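Local coordinates for protein metal-dependent phosphohydrolase, HDOD domain-containing (Geobacter sulfurreducens, PDB 3HC1) that is of unknown function but binds a pair of iron ions in an HD-type site and is probably a metal-dependent phosphohydrolase, at residues Thr118-Ile129 and Asp238-Glu249. Numbering follows the deposited sequence. Where two conformers were deposited one is given.
Sequences TLWAHSLGVARI and DEYCTLRRLGFE. With FE (Fe (III) ion), chain C; FE (Fe (III) ion), chain B.
With CG trans to the backbone N in both H122 (chi1 169°) and D238 (chi1 170°), imidazole and carboxylate swing in from two helices to meet on the same iron(III). H122 NE2 and D238 OD1 each bind it at 2.2 Å, the imidazole and carboxylate planes being 76° apart. The other ring nitrogen, H122 ND1, donates to L246 O at 2.8 Å; the oxygen lies in the ring plane and accepts through a lone pair. Together with the iron bond this holds the ring's rotation, and it probably makes NE2 a better donor to the metal. Here are the first histidine and the last aspartate of the H...HD...D signature of HD domains; H152 and D153 complete it. E249 bridges the irons, OE1 on the one shared with H122 and OE2 on the second, and a water also joins the two. The F248 ring turns its edge to the face of H122, offset, with centroids 5.4 Å apart, while in one of its conformers L119 CD1 sits over one F248 face. Farther along, the C241 side chain drops as a knob among H122, G125, V126 and I129, its SG 3.4 Å from I129 CD1. L246 CD2 rests on G125 CA, 3.8 Å away.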
loop_
_atom_site.group_PDB
_atom_site.type_symbol
_atom_site.label_atom_id
_atom_site.label_comp_id
_atom_site.label_asym_id
_atom_site.label_seq_id
_atom_site.Cartn_x
_atom_site.Cartn_y
_atom_site.Cartn_z
ATOM N N THR A 118 11.805 6.486 -0.974
ATOM C CA THR A 118 11.262 6.414 0.392
ATOM C C THR A 118 9.774 5.988 0.399
ATOM O O THR A 118 9.352 5.090 1.134
ATOM C CB THR A 118 11.487 7.801 1.075
ATOM O OG1 THR A 118 12.893 8.007 1.113
ATOM C CG2 THR A 118 10.964 7.875 2.535
ATOM N N LEU A 119 9.005 6.651 -0.449
ATOM C CA LEU A 119 7.576 6.397 -0.508
ATOM C C LEU A 119 7.297 5.036 -1.138
ATOM O O LEU A 119 6.436 4.321 -0.666
ATOM C CB LEU A 119 6.845 7.537 -1.239
ATOM C CG LEU A 119 6.502 8.718 -0.298
ATOM C CD1 LEU A 119 7.726 9.338 0.398
ATOM C CD2 LEU A 119 5.722 9.784 -1.048
ATOM N N TRP A 120 8.020 4.690 -2.195
ATOM C CA TRP A 120 7.849 3.404 -2.823
ATOM C C TRP A 120 8.196 2.216 -1.912
ATOM O O TRP A 120 7.400 1.281 -1.756
ATOM C CB TRP A 120 8.656 3.349 -4.135
ATOM C CG TRP A 120 8.696 1.981 -4.763
ATOM C CD1 TRP A 120 9.773 1.152 -4.872
ATOM C CD2 TRP A 120 7.606 1.320 -5.422
ATOM N NE1 TRP A 120 9.414 0.003 -5.550
ATOM C CE2 TRP A 120 8.081 0.079 -5.877
ATOM C CE3 TRP A 120 6.262 1.642 -5.619
ATOM C CZ2 TRP A 120 7.256 -0.844 -6.543
ATOM C CZ3 TRP A 120 5.448 0.749 -6.267
ATOM C CH2 TRP A 120 5.964 -0.493 -6.752
ATOM N N ALA A 121 9.377 2.252 -1.321
ATOM C CA ALA A 121 9.841 1.166 -0.468
ATOM C C ALA A 121 8.854 0.919 0.684
ATOM O O ALA A 121 8.485 -0.219 0.989
ATOM C CB ALA A 121 11.318 1.453 0.082
ATOM N N HIS A 122 8.414 1.999 1.317
ATOM C CA HIS A 122 7.440 1.899 2.408
ATOM C C HIS A 122 6.089 1.300 1.931
ATOM O O HIS A 122 5.480 0.456 2.609
ATOM C CB HIS A 122 7.183 3.297 2.998
ATOM C CG HIS A 122 6.013 3.346 3.933
ATOM N ND1 HIS A 122 5.997 2.670 5.132
ATOM C CD2 HIS A 122 4.800 3.938 3.815
ATOM C CE1 HIS A 122 4.848 2.901 5.745
ATOM N NE2 HIS A 122 4.093 3.653 4.961
ATOM N N SER A 123 5.638 1.756 0.761
ATOM C CA SER A 123 4.369 1.304 0.186
ATOM C C SER A 123 4.429 -0.159 -0.218
ATOM O O SER A 123 3.489 -0.948 0.104
ATOM C CB SER A 123 3.952 2.191 -0.997
ATOM O OG SER A 123 3.684 3.535 -0.554
ATOM N N LEU A 124 5.514 -0.546 -0.904
ATOM C CA LEU A 124 5.751 -1.956 -1.245
ATOM C C LEU A 124 5.856 -2.840 -0.000
ATOM O O LEU A 124 5.322 -3.949 0.007
ATOM C CB LEU A 124 7.014 -2.122 -2.093
ATOM C CG LEU A 124 7.287 -3.516 -2.695
ATOM C CD1 LEU A 124 6.061 -4.030 -3.513
ATOM C CD2 LEU A 124 8.542 -3.415 -3.583
ATOM N N GLY A 125 6.515 -2.347 1.046
ATOM C CA GLY A 125 6.647 -3.093 2.309
ATOM C C GLY A 125 5.290 -3.332 2.952
ATOM O O GLY A 125 4.959 -4.449 3.305
ATOM N N VAL A 126 4.503 -2.266 3.086
ATOM C CA VAL A 126 3.153 -2.341 3.587
ATOM C C VAL A 126 2.271 -3.321 2.770
ATOM O O VAL A 126 1.568 -4.158 3.370
ATOM C CB VAL A 126 2.501 -0.936 3.751
ATOM C CG1 VAL A 126 0.937 -1.006 4.097
ATOM C CG2 VAL A 126 3.276 -0.171 4.864
ATOM N N ALA A 127 2.300 -3.214 1.440
ATOM C CA ALA A 127 1.560 -4.141 0.592
ATOM C C ALA A 127 1.909 -5.583 0.984
ATOM O O ALA A 127 1.014 -6.432 1.199
ATOM C CB ALA A 127 1.876 -3.908 -0.901
ATOM N N ARG A 128 3.206 -5.874 0.999
ATOM C CA ARG A 128 3.685 -7.253 1.172
ATOM C C ARG A 128 3.391 -7.811 2.543
ATOM O O ARG A 128 3.009 -8.988 2.686
ATOM C CB ARG A 128 5.169 -7.369 0.878
ATOM C CG ARG A 128 5.491 -7.291 -0.575
ATOM C CD ARG A 128 6.991 -7.358 -0.874
ATOM N NE ARG A 128 7.217 -7.304 -2.302
ATOM C CZ ARG A 128 8.398 -7.375 -2.910
ATOM N NH1 ARG A 128 9.527 -7.519 -2.224
ATOM N NH2 ARG A 128 8.438 -7.331 -4.231
ATOM N N ILE A 129 3.616 -7.001 3.571
ATOM C CA ILE A 129 3.331 -7.417 4.941
ATOM C C ILE A 129 1.839 -7.556 5.166
ATOM O O ILE A 129 1.399 -8.526 5.807
ATOM C CB ILE A 129 3.979 -6.457 5.996
ATOM C CG1 ILE A 129 5.488 -6.742 5.976
ATOM C CG2 ILE A 129 3.357 -6.684 7.432
ATOM C CD1 ILE A 129 6.347 -5.765 6.592
ATOM N N ASP A 238 1.209 -0.859 8.222
ATOM C CA ASP A 238 1.816 0.443 8.161
ATOM C C ASP A 238 2.556 0.752 9.461
ATOM O O ASP A 238 3.723 1.159 9.450
ATOM C CB ASP A 238 0.782 1.535 7.860
ATOM C CG ASP A 238 1.355 2.897 8.019
ATOM O OD1 ASP A 238 2.325 3.166 7.314
ATOM O OD2 ASP A 238 0.898 3.688 8.865
ATOM N N GLU A 239 1.879 0.567 10.589
ATOM C CA GLU A 239 2.508 0.773 11.883
ATOM C C GLU A 239 3.749 -0.143 12.081
ATOM O O GLU A 239 4.814 0.307 12.532
ATOM C CB GLU A 239 1.486 0.655 13.032
ATOM C CG GLU A 239 2.082 1.166 14.343
ATOM C CD GLU A 239 1.079 1.474 15.390
ATOM O OE1 GLU A 239 -0.023 0.971 15.236
ATOM O OE2 GLU A 239 1.376 2.243 16.337
ATOM N N TYR A 240 3.635 -1.394 11.649
ATOM C CA TYR A 240 4.724 -2.340 11.729
ATOM C C TYR A 240 5.937 -1.839 10.939
ATOM O O TYR A 240 7.038 -1.743 11.487
ATOM C CB TYR A 240 4.321 -3.737 11.224
ATOM C CG TYR A 240 5.468 -4.696 11.310
ATOM C CD1 TYR A 240 6.405 -4.793 10.285
ATOM C CD2 TYR A 240 5.660 -5.464 12.442
ATOM C CE1 TYR A 240 7.475 -5.630 10.408
ATOM C CE2 TYR A 240 6.721 -6.289 12.569
ATOM C CZ TYR A 240 7.619 -6.394 11.566
ATOM O OH TYR A 240 8.689 -7.229 11.745
ATOM N N CYS A 241 5.718 -1.503 9.661
ATOM C CA CYS A 241 6.760 -0.985 8.790
ATOM C C CYS A 241 7.396 0.276 9.356
ATOM O O CYS A 241 8.606 0.394 9.341
ATOM C CB CYS A 241 6.235 -0.757 7.408
ATOM S SG CYS A 241 6.023 -2.339 6.514
ATOM N N THR A 242 6.581 1.187 9.902
ATOM C CA THR A 242 7.078 2.445 10.448
ATOM C C THR A 242 7.961 2.173 11.646
ATOM O O THR A 242 8.984 2.821 11.816
ATOM C CB THR A 242 5.916 3.380 10.808
ATOM O OG1 THR A 242 5.148 3.579 9.622
ATOM C CG2 THR A 242 6.409 4.759 11.335
ATOM N N LEU A 243 7.559 1.211 12.463
ATOM C CA LEU A 243 8.335 0.804 13.657
ATOM C C LEU A 243 9.520 -0.120 13.375
ATOM O O LEU A 243 10.360 -0.243 14.226
ATOM C CB LEU A 243 7.429 0.189 14.731
ATOM C CG LEU A 243 6.514 1.166 15.482
ATOM C CD1 LEU A 243 5.428 0.389 16.298
ATOM C CD2 LEU A 243 7.256 2.181 16.349
ATOM N N ARG A 244 9.612 -0.733 12.210
ATOM C CA ARG A 244 10.696 -1.656 11.871
ATOM C C ARG A 244 11.510 -1.203 10.660
ATOM O O ARG A 244 11.863 -2.003 9.796
ATOM C CB ARG A 244 10.109 -3.050 11.608
ATOM C CG ARG A 244 9.435 -3.697 12.802
ATOM C CD ARG A 244 10.358 -3.912 13.959
ATOM N NE ARG A 244 9.866 -4.905 14.920
ATOM C CZ ARG A 244 10.140 -4.917 16.234
ATOM N NH1 ARG A 244 10.882 -3.994 16.777
ATOM N NH2 ARG A 244 9.657 -5.864 17.021
ATOM N N ARG A 245 11.767 0.095 10.583
ATOM C CA ARG A 245 12.719 0.696 9.661
ATOM C C ARG A 245 12.303 0.543 8.198
ATOM O O ARG A 245 13.160 0.461 7.337
ATOM C CB ARG A 245 14.153 0.148 9.847
ATOM C CG ARG A 245 14.729 0.165 11.305
ATOM C CD ARG A 245 16.122 -0.494 11.338
ATOM N NE ARG A 245 16.939 0.010 12.443
ATOM C CZ ARG A 245 17.250 -0.660 13.552
ATOM N NH1 ARG A 245 16.817 -1.908 13.765
ATOM N NH2 ARG A 245 18.015 -0.074 14.470
ATOM N N LEU A 246 10.995 0.507 7.927
ATOM C CA LEU A 246 10.513 0.432 6.548
ATOM C C LEU A 246 9.453 1.547 6.339
ATOM O O LEU A 246 8.354 1.313 5.859
ATOM C CB LEU A 246 10.001 -0.977 6.258
ATOM C CG LEU A 246 9.611 -1.437 4.833
ATOM C CD1 LEU A 246 10.634 -0.956 3.828
ATOM C CD2 LEU A 246 9.430 -2.944 4.837
ATOM N N GLY A 247 9.786 2.750 6.786
ATOM C CA GLY A 247 8.862 3.876 6.725
ATOM C C GLY A 247 9.476 5.235 6.928
ATOM O O GLY A 247 10.732 5.408 6.990
ATOM N N PHE A 248 8.609 6.226 6.997
ATOM C CA PHE A 248 9.092 7.617 7.082
ATOM C C PHE A 248 8.155 8.517 7.833
ATOM O O PHE A 248 8.474 9.666 8.040
ATOM C CB PHE A 248 9.287 8.201 5.645
ATOM C CG PHE A 248 7.990 8.314 4.858
ATOM C CD1 PHE A 248 7.476 7.216 4.223
ATOM C CD2 PHE A 248 7.263 9.522 4.826
ATOM C CE1 PHE A 248 6.230 7.284 3.522
ATOM C CE2 PHE A 248 6.050 9.609 4.143
ATOM C CZ PHE A 248 5.531 8.493 3.489
ATOM N N GLU A 249 6.930 8.061 8.130
ATOM C CA GLU A 249 5.904 8.975 8.578
ATOM C C GLU A 249 6.038 9.310 10.045
ATOM O O GLU A 249 5.376 10.211 10.514
ATOM C CB GLU A 249 4.506 8.397 8.277
ATOM C CG GLU A 249 4.217 8.299 6.780
ATOM C CD GLU A 249 3.129 7.320 6.519
ATOM O OE1 GLU A 249 3.400 6.128 6.622
ATOM O OE2 GLU A 249 1.995 7.752 6.272
HETATM FE FE FE C . 2.175 4.578 5.564
HETATM FE FE FE B . -0.085 6.977 5.918
HETATM O O HOH W 1 0.536 5.273 6.451
#